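Local coordinates for catalase-3 (Neurospora crassa, PDB 4AJ9) that catalyses the breakdown of hydrogen peroxide to oxygen and water at a haem iron, protecting the cell from peroxide, at the interface of chains A and B and the interface of chains A and C. Residues are numbered along the deposited sequence; one frame, centred on the assembly and turned at random. Chains: chain A/B/C, Catalase-3.

Contacts 1 and 3 lie side by side in one interface, between chains A and B, with centres about 12 Å apart. Both use helix 454-468 of chain A, and both meet the C-terminal domain of chain B, whose segment 605-612 runs from contact 1 into contact 3. Contact 2 belongs to a different interface, between chains A and C; its centre lies about 64 Å from that of contact 1 and about 59 Å from that of contact 3. Chain A thus holds different partners at distant places in the four-chain assembly, typical of catalases. All three centres stay about 24 Å or more from the active-site residue A:His65.

Contact 1: the interface of chains A and B. Residues chain A 458, 462, 465, 675-677; chain B 605-607.
B:Pro606, in a loop of the C-terminal domain of a long-chain catalase, is the apolar centre and hides 107 Å² against chain A. Its ring lies across the end of the modelled A chain: CG meets the backbone of A:Val676, CB faces the carboxylate of A:Asp677, and the methyl CB of A:Ala675 packs 4.0 Å from B:Pro606 CA. Beside it, B:Leu607 runs nearly perpendicular to A:Arg465. The methyl B:Leu607 CD2 sits over the middle of one guanidinium face, 3.4 Å from A:Arg465 CZ, so a charged group offers its flat side to a carbon while its edge serves the polar rim.

At that edge, A:Arg465, stretched out from CG to NE, holds one carboxylate oxygen end-on with two nitrogens. A:Arg465 NH2 bonds A:Asp677 OD1 at 2.8 Å from above the carboxylate plane, as a salt bridge. A:Arg465 NH1 reaches the syn lone pair of A:Asp677 OD1 at 3.0 Å. The other carboxylate oxygen, A:Asp677 OD2, accepts from A:Gln458 NE2 at 2.9 Å, again from above the carboxylate. A:Gln458 NE2 also gives a bond of 3.0 Å to A:Asn462 OD1. A:Gln458 OE1 receives the backbone N of A:Asp677 at 2.8 Å. Helix 454-468 thereby fixes the C-terminal residues against which the proline rests. Within chain B, B:Leu607 N bonds B:Ser605 OG at 3.0 Å, bracing the proline loop.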
loop_
_atom_site.group_PDB
_atom_site.type_symbol
_atom_site.label_atom_id
_atom_site.label_comp_id
_atom_site.label_asym_id
_atom_site.label_seq_id
_atom_site.Cartn_x
_atom_site.Cartn_y
_atom_site.Cartn_z
ATOM N N GLN A 458 -45.775 17.219 -6.301
ATOM C CA GLN A 458 -46.208 16.565 -5.068
ATOM C C GLN A 458 -45.194 15.522 -4.621
ATOM O O GLN A 458 -44.923 15.385 -3.436
ATOM C CB GLN A 458 -47.567 15.895 -5.233
ATOM C CG GLN A 458 -48.159 15.446 -3.898
ATOM C CD GLN A 458 -48.475 16.627 -2.995
ATOM O OE1 GLN A 458 -49.264 17.498 -3.356
ATOM N NE2 GLN A 458 -47.833 16.680 -1.823
ATOM N N ASN A 462 -43.382 15.487 -1.144
ATOM C CA ASN A 462 -43.512 14.316 -0.266
ATOM C C ASN A 462 -42.161 13.685 0.075
ATOM O O ASN A 462 -42.003 13.067 1.124
ATOM C CB ASN A 462 -44.466 13.275 -0.868
ATOM C CG ASN A 462 -45.911 13.735 -0.818
ATOM O OD1 ASN A 462 -46.221 14.732 -0.167
ATOM N ND2 ASN A 462 -46.805 13.003 -1.483
ATOM N N ARG A 465 -40.897 16.026 2.699
ATOM C CA ARG A 465 -41.648 15.672 3.905
ATOM C C ARG A 465 -41.099 14.411 4.574
ATOM O O ARG A 465 -40.895 14.373 5.792
ATOM C CB ARG A 465 -43.130 15.433 3.579
ATOM C CG ARG A 465 -43.949 16.712 3.397
ATOM C CD ARG A 465 -45.299 16.390 2.801
ATOM N NE ARG A 465 -46.213 17.528 2.866
ATOM C CZ ARG A 465 -47.426 17.543 2.325
ATOM N NH1 ARG A 465 -47.871 16.490 1.643
ATOM N NH2 ARG A 465 -48.193 18.614 2.455
ATOM N N ALA A 675 -52.603 11.440 -4.328
ATOM C CA ALA A 675 -53.279 12.621 -3.805
ATOM C C ALA A 675 -52.367 13.836 -3.809
ATOM O O ALA A 675 -51.177 13.729 -3.520
ATOM C CB ALA A 675 -53.791 12.356 -2.400
ATOM N N VAL A 676 -52.931 14.992 -4.135
ATOM C CA VAL A 676 -52.176 16.243 -4.104
ATOM C C VAL A 676 -52.723 17.118 -2.984
ATOM O O VAL A 676 -53.912 17.050 -2.664
ATOM C CB VAL A 676 -52.243 16.995 -5.450
ATOM C CG1 VAL A 676 -51.622 18.383 -5.325
ATOM C CG2 VAL A 676 -51.547 16.196 -6.550
ATOM N N ASP A 677 -51.856 17.921 -2.375
ATOM C CA ASP A 677 -52.250 18.766 -1.259
ATOM C C ASP A 677 -53.449 19.634 -1.631
ATOM O O ASP A 677 -53.426 20.289 -2.669
ATOM C CB ASP A 677 -51.083 19.654 -0.848
ATOM C CG ASP A 677 -49.949 18.870 -0.205
ATOM O OD1 ASP A 677 -50.226 18.031 0.682
ATOM O OD2 ASP A 677 -48.786 19.092 -0.594
ATOM N N SER B 605 -54.663 10.564 2.133
ATOM C CA SER B 605 -54.026 11.829 2.451
ATOM C C SER B 605 -52.797 12.004 1.583
ATOM O O SER B 605 -52.090 11.047 1.308
ATOM C CB SER B 605 -53.636 11.867 3.927
ATOM O OG SER B 605 -52.925 13.060 4.238
ATOM N N PRO B 606 -52.551 13.233 1.131
ATOM C CA PRO B 606 -51.288 13.539 0.459
ATOM C C PRO B 606 -50.097 13.306 1.400
ATOM O O PRO B 606 -48.971 13.222 0.922
ATOM C CB PRO B 606 -51.416 15.033 0.140
ATOM C CG PRO B 606 -52.897 15.311 0.166
ATOM C CD PRO B 606 -53.453 14.396 1.202
ATOM N N LEU B 607 -50.344 13.202 2.707
ATOM C CA LEU B 607 -49.254 13.117 3.690
ATOM C C LEU B 607 -48.623 11.729 3.829
ATOM O O LEU B 607 -47.587 11.578 4.474
ATOM C CB LEU B 607 -49.724 13.606 5.060
ATOM C CG LEU B 607 -49.962 15.109 5.164
ATOM C CD1 LEU B 607 -50.670 15.444 6.473
ATOM C CD2 LEU B 607 -48.638 15.860 5.055
#

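Contact 2: the interface of chains A and C. Residues chain A 377-379, 382, 389-393; chain C 9-13, 317-318.
Main-chain pairing carries this contact: short strand 390-391 of chain A lies parallel to strand 10-11 of chain C. A:Ile390 N donates to C:Val9 O at 2.8 Å. C:Val11 N returns a bond of 2.9 Å to A:Ile390 O, and the backbone N of the poorly ordered A:Lys392 donates to C:Val11 O.

Among side chains, A:His378 turns ND1 toward C:Asp13. The hydrogen bond from A:His378 ND1 to C:Asp13 OD1, 2.7 Å long and 150° at the hydrogen, lies in the ring plane and uses the anti lone pair of a carboxylate turned 89° from the ring. The carboxylate may favour a protonated imidazole.

Water 1 links C:Asp13 OD2 (2.6 Å) to A:Arg382 NH2, A:Asn379 O and A:Asn393 ND2; the guanidinium is itself held in plane by the carbonyls of A:Asn379 and A:Asn393. Water 2 joins A:His391 O to C:Met317 O and C:Asn318 ND2.

In apolar packing, A:Ile390 divides its branches: CD1 meets C:Val9 CG2 at 3.7 Å, and CG2 meets C:Met317 CG at 3.7 Å. C:Val11 CG2 rests against A:Trp389 CB and CE3.

Here the N-terminal segment of chain C, following 3-10 helix 4-9, lies along the chain A segment after 3-10 helix 365-367, tying the chains together.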
loop_
_atom_site.group_PDB
_atom_site.type_symbol
_atom_site.label_atom_id
_atom_site.label_comp_id
_atom_site.label_asym_id
_atom_site.label_seq_id
_atom_site.Cartn_x
_atom_site.Cartn_y
_atom_site.Cartn_z
ATOM N N VAL A 377 1.190 4.682 -25.747
ATOM C CA VAL A 377 1.767 5.474 -24.668
ATOM C C VAL A 377 3.274 5.533 -24.812
ATOM O O VAL A 377 3.950 4.502 -24.773
ATOM C CB VAL A 377 1.402 4.895 -23.282
ATOM C CG1 VAL A 377 2.245 5.566 -22.180
ATOM C CG2 VAL A 377 -0.087 5.060 -23.028
ATOM N N HIS A 378 3.795 6.745 -24.991
ATOM C CA HIS A 378 5.220 6.939 -25.199
ATOM C C HIS A 378 5.698 8.129 -24.391
ATOM O O HIS A 378 5.467 9.275 -24.757
ATOM C CB HIS A 378 5.510 7.153 -26.684
ATOM C CG HIS A 378 4.999 6.049 -27.554
ATOM N ND1 HIS A 378 5.634 4.830 -27.651
ATOM C CD2 HIS A 378 3.906 5.970 -28.349
ATOM C CE1 HIS A 378 4.961 4.051 -28.481
ATOM N NE2 HIS A 378 3.907 4.718 -28.917
ATOM N N ASN A 379 6.353 7.859 -23.270
ATOM C CA ASN A 379 6.868 8.947 -22.457
ATOM C C ASN A 379 8.027 8.457 -21.621
ATOM O O ASN A 379 8.455 7.316 -21.766
ATOM C CB ASN A 379 5.762 9.559 -21.591
ATOM C CG ASN A 379 5.124 8.548 -20.658
ATOM O OD1 ASN A 379 5.788 7.625 -20.183
ATOM N ND2 ASN A 379 3.827 8.699 -20.412
ATOM N N ARG A 382 8.855 5.855 -15.693
ATOM C CA ARG A 382 9.438 4.538 -15.413
ATOM C C ARG A 382 9.089 4.044 -14.012
ATOM O O ARG A 382 8.730 4.839 -13.131
ATOM C CB ARG A 382 10.970 4.595 -15.552
ATOM C CG ARG A 382 11.457 4.980 -16.945
ATOM C CD ARG A 382 11.132 3.897 -17.979
ATOM N NE ARG A 382 11.798 4.165 -19.258
ATOM C CZ ARG A 382 11.303 4.947 -20.214
ATOM N NH1 ARG A 382 10.126 5.546 -20.048
ATOM N NH2 ARG A 382 11.989 5.136 -21.335
ATOM N N TRP A 389 5.317 -2.998 -17.969
ATOM C CA TRP A 389 6.020 -2.963 -19.254
ATOM C C TRP A 389 7.533 -3.022 -19.085
ATOM O O TRP A 389 8.056 -2.931 -17.987
ATOM C CB TRP A 389 5.670 -1.715 -20.060
ATOM C CG TRP A 389 4.202 -1.464 -20.185
ATOM C CD1 TRP A 389 3.196 -2.375 -20.034
ATOM C CD2 TRP A 389 3.573 -0.213 -20.477
ATOM N NE1 TRP A 389 1.979 -1.764 -20.211
ATOM C CE2 TRP A 389 2.184 -0.438 -20.486
ATOM C CE3 TRP A 389 4.050 1.078 -20.729
ATOM C CZ2 TRP A 389 1.266 0.577 -20.735
ATOM C CZ3 TRP A 389 3.139 2.083 -20.976
ATOM C CH2 TRP A 389 1.765 1.829 -20.978
ATOM N N ILE A 390 8.224 -3.180 -20.199
ATOM C CA ILE A 390 9.668 -3.116 -20.201
ATOM C C ILE A 390 10.085 -2.110 -21.256
ATOM O O ILE A 390 9.949 -2.366 -22.457
ATOM C CB ILE A 390 10.292 -4.502 -20.466
ATOM C CG1 ILE A 390 9.967 -5.451 -19.306
ATOM C CG2 ILE A 390 11.800 -4.368 -20.637
ATOM C CD1 ILE A 390 10.365 -6.917 -19.539
ATOM N N HIS A 391 10.578 -0.961 -20.793
ATOM C CA HIS A 391 10.914 0.158 -21.669
ATOM C C HIS A 391 12.239 -0.021 -22.388
ATOM O O HIS A 391 13.264 -0.346 -21.776
ATOM C CB HIS A 391 10.927 1.474 -20.884
ATOM C CG HIS A 391 9.573 1.889 -20.396
ATOM N ND1 HIS A 391 8.997 1.362 -19.261
ATOM C CD2 HIS A 391 8.675 2.768 -20.900
ATOM C CE1 HIS A 391 7.807 1.907 -19.079
ATOM N NE2 HIS A 391 7.587 2.763 -20.063
ATOM N N LYS A 392 12.202 0.220 -23.692
ATOM C CA LYS A 392 13.363 0.060 -24.550
ATOM C C LYS A 392 14.279 1.278 -24.501
ATOM O O LYS A 392 15.489 1.144 -24.619
ATOM C CB LYS A 392 12.907 -0.199 -25.990
ATOM C CG LYS A 392 14.016 -0.451 -26.991
ATOM C CD LYS A 392 13.665 -1.637 -27.893
ATOM C CE LYS A 392 12.160 -1.914 -27.885
ATOM N NZ LYS A 392 11.784 -3.189 -28.572
ATOM N N ASN A 393 13.700 2.463 -24.327
ATOM C CA ASN A 393 14.493 3.687 -24.370
ATOM C C ASN A 393 15.270 3.929 -23.088
ATOM O O ASN A 393 14.684 4.244 -22.056
ATOM C CB ASN A 393 13.602 4.888 -24.647
ATOM C CG ASN A 393 14.367 6.194 -24.625
ATOM O OD1 ASN A 393 15.590 6.218 -24.811
ATOM N ND2 ASN A 393 13.651 7.293 -24.400
ATOM N N VAL C 9 5.932 -7.263 -23.974
ATOM C CA VAL C 9 5.713 -6.161 -23.032
ATOM C C VAL C 9 6.730 -5.028 -23.181
ATOM O O VAL C 9 6.742 -4.065 -22.391
ATOM C CB VAL C 9 5.653 -6.649 -21.564
ATOM C CG1 VAL C 9 4.535 -7.663 -21.398
ATOM C CG2 VAL C 9 6.989 -7.244 -21.118
ATOM N N GLU C 10 7.576 -5.140 -24.200
ATOM C CA GLU C 10 8.578 -4.120 -24.470
ATOM C C GLU C 10 7.934 -2.963 -25.208
ATOM O O GLU C 10 7.094 -3.157 -26.092
ATOM C CB GLU C 10 9.747 -4.701 -25.262
ATOM C CG GLU C 10 10.595 -5.643 -24.425
ATOM C CD GLU C 10 11.711 -6.314 -25.200
ATOM O OE1 GLU C 10 11.724 -6.224 -26.451
ATOM O OE2 GLU C 10 12.573 -6.937 -24.542
ATOM N N VAL C 11 8.325 -1.755 -24.830
ATOM C CA VAL C 11 7.726 -0.542 -25.374
ATOM C C VAL C 11 8.782 0.302 -26.071
ATOM O O VAL C 11 9.751 0.723 -25.451
ATOM C CB VAL C 11 7.073 0.295 -24.252
ATOM C CG1 VAL C 11 6.599 1.645 -24.780
ATOM C CG2 VAL C 11 5.929 -0.472 -23.619
ATOM N N ASP C 12 8.585 0.562 -27.358
ATOM C CA ASP C 12 9.555 1.330 -28.139
ATOM C C ASP C 12 9.057 2.762 -28.322
ATOM O O ASP C 12 7.951 2.984 -28.823
ATOM C CB ASP C 12 9.784 0.647 -29.495
ATOM C CG ASP C 12 10.815 1.364 -30.365
ATOM O OD1 ASP C 12 11.517 2.285 -29.887
ATOM O OD2 ASP C 12 10.926 0.987 -31.548
ATOM N N ASP C 13 9.868 3.727 -27.900
ATOM C CA ASP C 13 9.467 5.138 -27.931
ATOM C C ASP C 13 10.157 5.943 -29.036
ATOM O O ASP C 13 9.817 7.103 -29.291
ATOM C CB ASP C 13 9.694 5.790 -26.562
ATOM C CG ASP C 13 8.747 5.249 -25.502
ATOM O OD1 ASP C 13 7.622 4.851 -25.864
ATOM O OD2 ASP C 13 9.118 5.233 -24.310
ATOM N N MET C 317 16.765 -5.558 -20.113
ATOM C CA MET C 317 16.505 -4.332 -20.860
ATOM C C MET C 317 16.152 -3.163 -19.910
ATOM O O MET C 317 16.592 -2.017 -20.097
ATOM C CB MET C 317 15.380 -4.569 -21.870
ATOM C CG MET C 317 14.858 -3.290 -22.510
ATOM S SD MET C 317 13.732 -3.548 -23.905
ATOM C CE MET C 317 14.813 -4.410 -25.060
ATOM N N ASN C 318 15.346 -3.458 -18.895
ATOM C CA ASN C 318 15.059 -2.485 -17.837
ATOM C C ASN C 318 15.325 -3.115 -16.483
ATOM O O ASN C 318 14.680 -4.107 -16.102
ATOM C CB ASN C 318 13.623 -1.967 -17.916
ATOM C CG ASN C 318 13.339 -0.855 -16.898
ATOM O OD1 ASN C 318 12.850 -1.115 -15.802
ATOM N ND2 ASN C 318 13.647 0.391 -17.269
HETATM O O HOH W 1 10.946 6.863 -23.313
HETATM O O HOH W 2 15.070 0.313 -19.983
HETATM O O HOH W 3 6.562 4.771 -23.191
#

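Contact 3: the interface of chains A and B. Residues chain A 242, 245, 466, 469-470; chain B 250, 578-579, 609, 612.
Helix 241-250 of the catalase domain and the end of helix 454-468 in chain A face the C-terminal domain of chain B and the end of its own helix 241-250. A:Gln245 and B:Lys250 run nearly perpendicular. B:Lys250 NZ donates to A:Gln245 OE1 at 2.9 Å, coming from above the amide plane; the lysine CD packs against the amide and its CE against OE1 and CB of A:Gln245. Water 4 links B:Lys250 NZ to A:Glu242 O.

A:Glu242 has CG wedged between the two backbone branches (chi1 51°) and folds at its second torsion. The folded chain and B:Pro609 run antiparallel, side against side, with A:Glu242 CB 3.8 Å from B:Pro609 CG.

A:Phe466, its CG anti to the backbone N (chi1 173°), presents a ring edge to B:Ser578 O, 3.6 Å from A:Phe466 CD1. B:Ser578 O also accepts from B:Arg612 NH1 at 2.9 Å. One face of the phenyl carries CE1 of A:His470, offset toward the rim. A:His470 ND1 bonds A:Phe466 O at 2.6 Å, which fixes the imidazole; A:Ser469 OG donates to the same oxygen. A:His470 CE1 touches B:Ala579 CB at 3.6 Å. From A:His470 NE2, water 5 leads to B:Ala579 O and to water 6, which joins A:Gln245 NE2 with B:Lys250 O.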
loop_
_atom_site.group_PDB
_atom_site.type_symbol
_atom_site.label_atom_id
_atom_site.label_comp_id
_atom_site.label_asym_id
_atom_site.label_seq_id
_atom_site.Cartn_x
_atom_site.Cartn_y
_atom_site.Cartn_z
ATOM N N GLU A 242 -42.318 4.926 -2.003
ATOM C CA GLU A 242 -42.758 3.799 -1.199
ATOM C C GLU A 242 -42.449 2.478 -1.920
ATOM O O GLU A 242 -42.254 1.430 -1.294
ATOM C CB GLU A 242 -44.245 3.945 -0.832
ATOM C CG GLU A 242 -45.199 4.219 -2.014
ATOM C CD GLU A 242 -45.336 5.700 -2.388
ATOM O OE1 GLU A 242 -44.400 6.497 -2.143
ATOM O OE2 GLU A 242 -46.400 6.063 -2.939
ATOM N N GLN A 245 -38.385 1.870 -1.771
ATOM C CA GLN A 245 -37.992 1.344 -0.473
ATOM C C GLN A 245 -38.111 -0.184 -0.381
ATOM O O GLN A 245 -37.197 -0.851 0.115
ATOM C CB GLN A 245 -38.841 1.974 0.634
ATOM C CG GLN A 245 -38.609 3.468 0.853
ATOM C CD GLN A 245 -39.007 3.871 2.247
ATOM O OE1 GLN A 245 -40.190 4.015 2.543
ATOM N NE2 GLN A 245 -38.027 4.000 3.130
ATOM N N PHE A 466 -40.918 13.366 3.781
ATOM C CA PHE A 466 -40.355 12.115 4.294
ATOM C C PHE A 466 -38.982 12.342 4.938
ATOM O O PHE A 466 -38.756 11.946 6.087
ATOM C CB PHE A 466 -40.250 11.069 3.179
ATOM C CG PHE A 466 -39.522 9.797 3.590
ATOM C CD1 PHE A 466 -40.205 8.758 4.201
ATOM C CD2 PHE A 466 -38.158 9.653 3.358
ATOM C CE1 PHE A 466 -39.550 7.597 4.571
ATOM C CE2 PHE A 466 -37.491 8.488 3.731
ATOM C CZ PHE A 466 -38.185 7.457 4.334
ATOM N N SER A 469 -38.708 14.863 8.053
ATOM C CA SER A 469 -39.360 14.333 9.249
ATOM C C SER A 469 -38.398 13.417 10.011
ATOM O O SER A 469 -38.647 13.079 11.167
ATOM C CB SER A 469 -40.659 13.601 8.910
ATOM O OG SER A 469 -40.413 12.296 8.415
ATOM N N HIS A 470 -37.297 13.022 9.366
ATOM C CA HIS A 470 -36.281 12.191 10.030
ATOM C C HIS A 470 -35.277 13.021 10.836
ATOM O O HIS A 470 -34.468 12.474 11.592
ATOM C CB HIS A 470 -35.503 11.319 9.025
ATOM C CG HIS A 470 -36.290 10.171 8.473
ATOM N ND1 HIS A 470 -37.338 10.339 7.594
ATOM C CD2 HIS A 470 -36.172 8.833 8.666
ATOM C CE1 HIS A 470 -37.845 9.159 7.284
ATOM N NE2 HIS A 470 -37.160 8.228 7.924
ATOM N N LYS B 250 -36.376 -0.820 4.184
ATOM C CA LYS B 250 -36.883 0.248 5.042
ATOM C C LYS B 250 -35.850 0.741 6.058
ATOM O O LYS B 250 -35.823 1.917 6.379
ATOM C CB LYS B 250 -38.172 -0.180 5.750
ATOM C CG LYS B 250 -39.319 -0.435 4.802
ATOM C CD LYS B 250 -40.017 0.848 4.396
ATOM C CE LYS B 250 -41.185 0.532 3.449
ATOM N NZ LYS B 250 -41.984 1.751 3.131
ATOM N N SER B 578 -45.823 8.452 6.757
ATOM C CA SER B 578 -44.929 8.387 5.599
ATOM C C SER B 578 -43.629 7.681 5.967
ATOM O O SER B 578 -43.110 6.846 5.214
ATOM C CB SER B 578 -44.620 9.799 5.085
ATOM O OG SER B 578 -43.788 9.758 3.939
ATOM N N ALA B 579 -43.104 8.032 7.135
ATOM C CA ALA B 579 -41.829 7.504 7.593
ATOM C C ALA B 579 -41.950 6.144 8.262
ATOM O O ALA B 579 -40.947 5.478 8.498
ATOM C CB ALA B 579 -41.185 8.499 8.554
ATOM N N PRO B 609 -48.398 7.445 1.816
ATOM C CA PRO B 609 -48.827 6.591 0.707
ATOM C C PRO B 609 -50.166 5.926 1.010
ATOM O O PRO B 609 -50.452 5.578 2.168
ATOM C CB PRO B 609 -47.706 5.542 0.614
ATOM C CG PRO B 609 -46.496 6.247 1.199
ATOM C CD PRO B 609 -47.083 7.038 2.347
ATOM N N ARG B 612 -51.305 3.291 3.909
ATOM C CA ARG B 612 -50.158 3.100 4.794
ATOM C C ARG B 612 -50.516 2.630 6.225
ATOM O O ARG B 612 -49.910 1.692 6.735
ATOM C CB ARG B 612 -49.260 4.343 4.789
ATOM C CG ARG B 612 -48.129 4.345 5.821
ATOM C CD ARG B 612 -47.177 3.156 5.685
ATOM N NE ARG B 612 -46.547 3.028 4.366
ATOM C CZ ARG B 612 -45.510 3.753 3.939
ATOM N NH1 ARG B 612 -44.988 4.715 4.698
ATOM N NH2 ARG B 612 -45.005 3.526 2.736
HETATM O O HOH W 4 -43.779 0.854 0.999
HETATM O O HOH W 5 -38.260 5.923 7.756
HETATM O O HOH W 6 -37.936 3.906 5.970
#